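Local coordinates for protein 4-alpha-glucanotransferase (Streptococcus agalactiae, PDB 6M6T) that belongs to the amylomaltase, or disproportionating enzyme, family of TIM-barrel 4-alpha-glucanotransferases and binds glycan at two pockets, at residues Pro232-Leu237 / Asp269-Ser274. Sequence-based numbering, arbitrary orientation.
Sequences PELFKL and DYHKES
The phenol ring of Tyr270 is overlapped on one face by the aliphatic part of Glu233, a CH-pi contact in which Glu233 CG sits over the face, 3.7 Å from the centroid of the Tyr270 ring. Glu233 reaches this place because chi1 of 62° sets its CG between its own backbone N and carbonyl carbon; the chain then bends at chi2. The carboxylate plane is turned 83° from the ring plane. On that same face, the backbone O of Glu233 lies 3.2 Å from CG of Tyr270, at the end of the ring nearer the backbone. Leu234 adds a methyl, its CD2 meeting CE2 of Tyr270 at 3.5 Å in an oblique approach. On the ring's opposite face lies CB of Ser274, just past the helix end, whose OG bonds to the backbone O of Tyr270 at 2.6 Å while its N binds the same oxygen from the other side of the carbonyl plane.

One polar link joins the segments. His271 NE2 donates to Leu234 O over 3.1 Å, meeting a lone pair in the carbonyl plane. The N-H...O angle is 161°, and the oxygen lies almost within the imidazole plane. Trp268, Trp279 and Tyr266 meet the His271 ring, and Trp278 touches both His271 and Leu234. The loop holding 3-10 turn 232-234 leads into strand 245-249, and helix 268-273 follows strand 259-264, its neighbour in the four-stranded antiparallel sheet, separate from the eight-stranded parallel sheet of the TIM barrel. The contact thus joins connections flanking that smaller sheet.

Donation through NE2 requires a proton on that nitrogen. The near-straight, in-plane bond is consistent with a fixed imidazole rotation, together with the aromatic rings packed against it, while the partly exposed tyrosine contributes apolar contact to Glu233 and Leu234.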
loop_
_atom_site.group_PDB
_atom_site.type_symbol
_atom_site.label_atom_id
_atom_site.label_comp_id
_atom_site.label_asym_id
_atom_site.label_seq_id
_atom_site.Cartn_x
_atom_site.Cartn_y
_atom_site.Cartn_z
ATOM N N PRO A 232 -5.717 13.857 18.258
ATOM C CA PRO A 232 -7.052 13.229 18.314
ATOM C C PRO A 232 -8.150 14.060 17.679
ATOM O O PRO A 232 -9.205 13.505 17.334
ATOM C CB PRO A 232 -7.295 13.064 19.818
ATOM C CG PRO A 232 -6.497 14.175 20.437
ATOM C CD PRO A 232 -5.263 14.307 19.586
ATOM N N GLU A 233 -7.934 15.372 17.519
ATOM C CA GLU A 233 -8.924 16.315 17.015
ATOM C C GLU A 233 -9.208 16.136 15.526
ATOM O O GLU A 233 -10.029 16.879 14.978
ATOM C CB GLU A 233 -8.454 17.741 17.303
ATOM C CG GLU A 233 -7.145 18.118 16.610
ATOM C CD GLU A 233 -5.882 17.787 17.424
ATOM O OE1 GLU A 233 -4.793 18.310 17.080
ATOM O OE2 GLU A 233 -5.967 17.012 18.402
ATOM N N LEU A 234 -8.549 15.185 14.864
ATOM C CA LEU A 234 -8.827 14.843 13.475
ATOM C C LEU A 234 -9.903 13.772 13.339
ATOM O O LEU A 234 -10.408 13.553 12.223
ATOM C CB LEU A 234 -7.550 14.354 12.772
ATOM C CG LEU A 234 -6.277 15.183 12.924
ATOM C CD1 LEU A 234 -5.074 14.476 12.306
ATOM C CD2 LEU A 234 -6.489 16.550 12.316
ATOM N N PHE A 235 -10.265 13.112 14.443
ATOM C CA PHE A 235 -11.146 11.955 14.433
ATOM C C PHE A 235 -12.394 12.208 15.277
ATOM O O PHE A 235 -12.476 13.165 16.047
ATOM C CB PHE A 235 -10.413 10.706 14.945
ATOM C CG PHE A 235 -9.136 10.414 14.219
ATOM C CD1 PHE A 235 -7.946 11.025 14.602
ATOM C CD2 PHE A 235 -9.114 9.521 13.165
ATOM C CE1 PHE A 235 -6.751 10.758 13.930
ATOM C CE2 PHE A 235 -7.927 9.249 12.490
ATOM C CZ PHE A 235 -6.745 9.869 12.875
ATOM N N LYS A 236 -13.384 11.347 15.090
ATOM C CA LYS A 236 -14.561 11.307 15.944
ATOM C C LYS A 236 -14.265 10.312 17.055
ATOM O O LYS A 236 -14.575 9.125 16.946
ATOM C CB LYS A 236 -15.792 10.898 15.144
ATOM C CG LYS A 236 -16.202 11.856 14.030
ATOM C CD LYS A 236 -17.411 11.318 13.256
ATOM C CE LYS A 236 -17.875 12.334 12.193
ATOM N NZ LYS A 236 -19.093 11.937 11.416
ATOM N N LEU A 237 -13.639 10.785 18.134
ATOM C CA LEU A 237 -13.323 9.926 19.275
ATOM C C LEU A 237 -13.822 10.573 20.560
ATOM O O LEU A 237 -14.225 11.743 20.588
ATOM C CB LEU A 237 -11.817 9.641 19.390
ATOM C CG LEU A 237 -11.014 9.242 18.142
ATOM C CD1 LEU A 237 -9.587 9.717 18.293
ATOM C CD2 LEU A 237 -11.053 7.742 17.821
ATOM N N ASP A 269 -15.012 18.296 9.621
ATOM C CA ASP A 269 -15.193 19.709 9.942
ATOM C C ASP A 269 -13.913 20.316 10.500
ATOM O O ASP A 269 -13.505 21.404 10.063
ATOM C CB ASP A 269 -16.359 19.890 10.913
ATOM C CG ASP A 269 -17.706 19.528 10.285
ATOM O OD1 ASP A 269 -18.074 20.155 9.264
ATOM O OD2 ASP A 269 -18.385 18.610 10.807
ATOM N N TYR A 270 -13.251 19.623 11.447
ATOM C CA TYR A 270 -11.974 20.128 11.951
ATOM C C TYR A 270 -10.969 20.278 10.825
ATOM O O TYR A 270 -10.148 21.204 10.847
ATOM C CB TYR A 270 -11.380 19.228 13.036
ATOM C CG TYR A 270 -10.016 19.728 13.526
ATOM C CD1 TYR A 270 -9.924 20.719 14.502
ATOM C CD2 TYR A 270 -8.828 19.221 13.007
ATOM C CE1 TYR A 270 -8.684 21.188 14.949
ATOM C CE2 TYR A 270 -7.587 19.688 13.446
ATOM C CZ TYR A 270 -7.522 20.670 14.413
ATOM O OH TYR A 270 -6.299 21.129 14.854
ATOM N N HIS A 271 -11.018 19.387 9.832
ATOM C CA HIS A 271 -10.119 19.515 8.690
ATOM C C HIS A 271 -10.423 20.777 7.892
ATOM O O HIS A 271 -9.520 21.582 7.627
ATOM C CB HIS A 271 -10.217 18.281 7.799
ATOM C CG HIS A 271 -9.799 17.014 8.472
ATOM N ND1 HIS A 271 -8.846 16.171 7.942
ATOM C CD2 HIS A 271 -10.208 16.442 9.631
ATOM C CE1 HIS A 271 -8.686 15.135 8.746
ATOM N NE2 HIS A 271 -9.504 15.272 9.776
ATOM N N LYS A 272 -11.694 20.969 7.496
ATOM C CA LYS A 272 -12.044 22.157 6.723
ATOM C C LYS A 272 -11.629 23.420 7.462
ATOM O O LYS A 272 -11.017 24.321 6.874
ATOM C CB LYS A 272 -13.544 22.186 6.402
ATOM C CG LYS A 272 -13.871 23.006 5.148
ATOM C CD LYS A 272 -15.266 23.602 5.171
ATOM C CE LYS A 272 -15.570 24.346 3.871
ATOM N NZ LYS A 272 -14.563 25.415 3.604
ATOM N N GLU A 273 -11.902 23.484 8.764
ATOM C CA GLU A 273 -11.498 24.669 9.512
ATOM C C GLU A 273 -9.979 24.810 9.535
ATOM O O GLU A 273 -9.448 25.913 9.366
ATOM C CB GLU A 273 -12.077 24.627 10.931
ATOM C CG GLU A 273 -13.384 25.439 11.102
ATOM C CD GLU A 273 -13.165 26.958 11.253
ATOM O OE1 GLU A 273 -12.272 27.359 12.038
ATOM O OE2 GLU A 273 -13.892 27.751 10.597
ATOM N N SER A 274 -9.255 23.700 9.725
ATOM C CA SER A 274 -7.804 23.779 9.864
ATOM C C SER A 274 -7.098 23.913 8.522
ATOM O O SER A 274 -5.864 23.801 8.471
ATOM C CB SER A 274 -7.248 22.573 10.628
ATOM O OG SER A 274 -7.653 21.331 10.087
#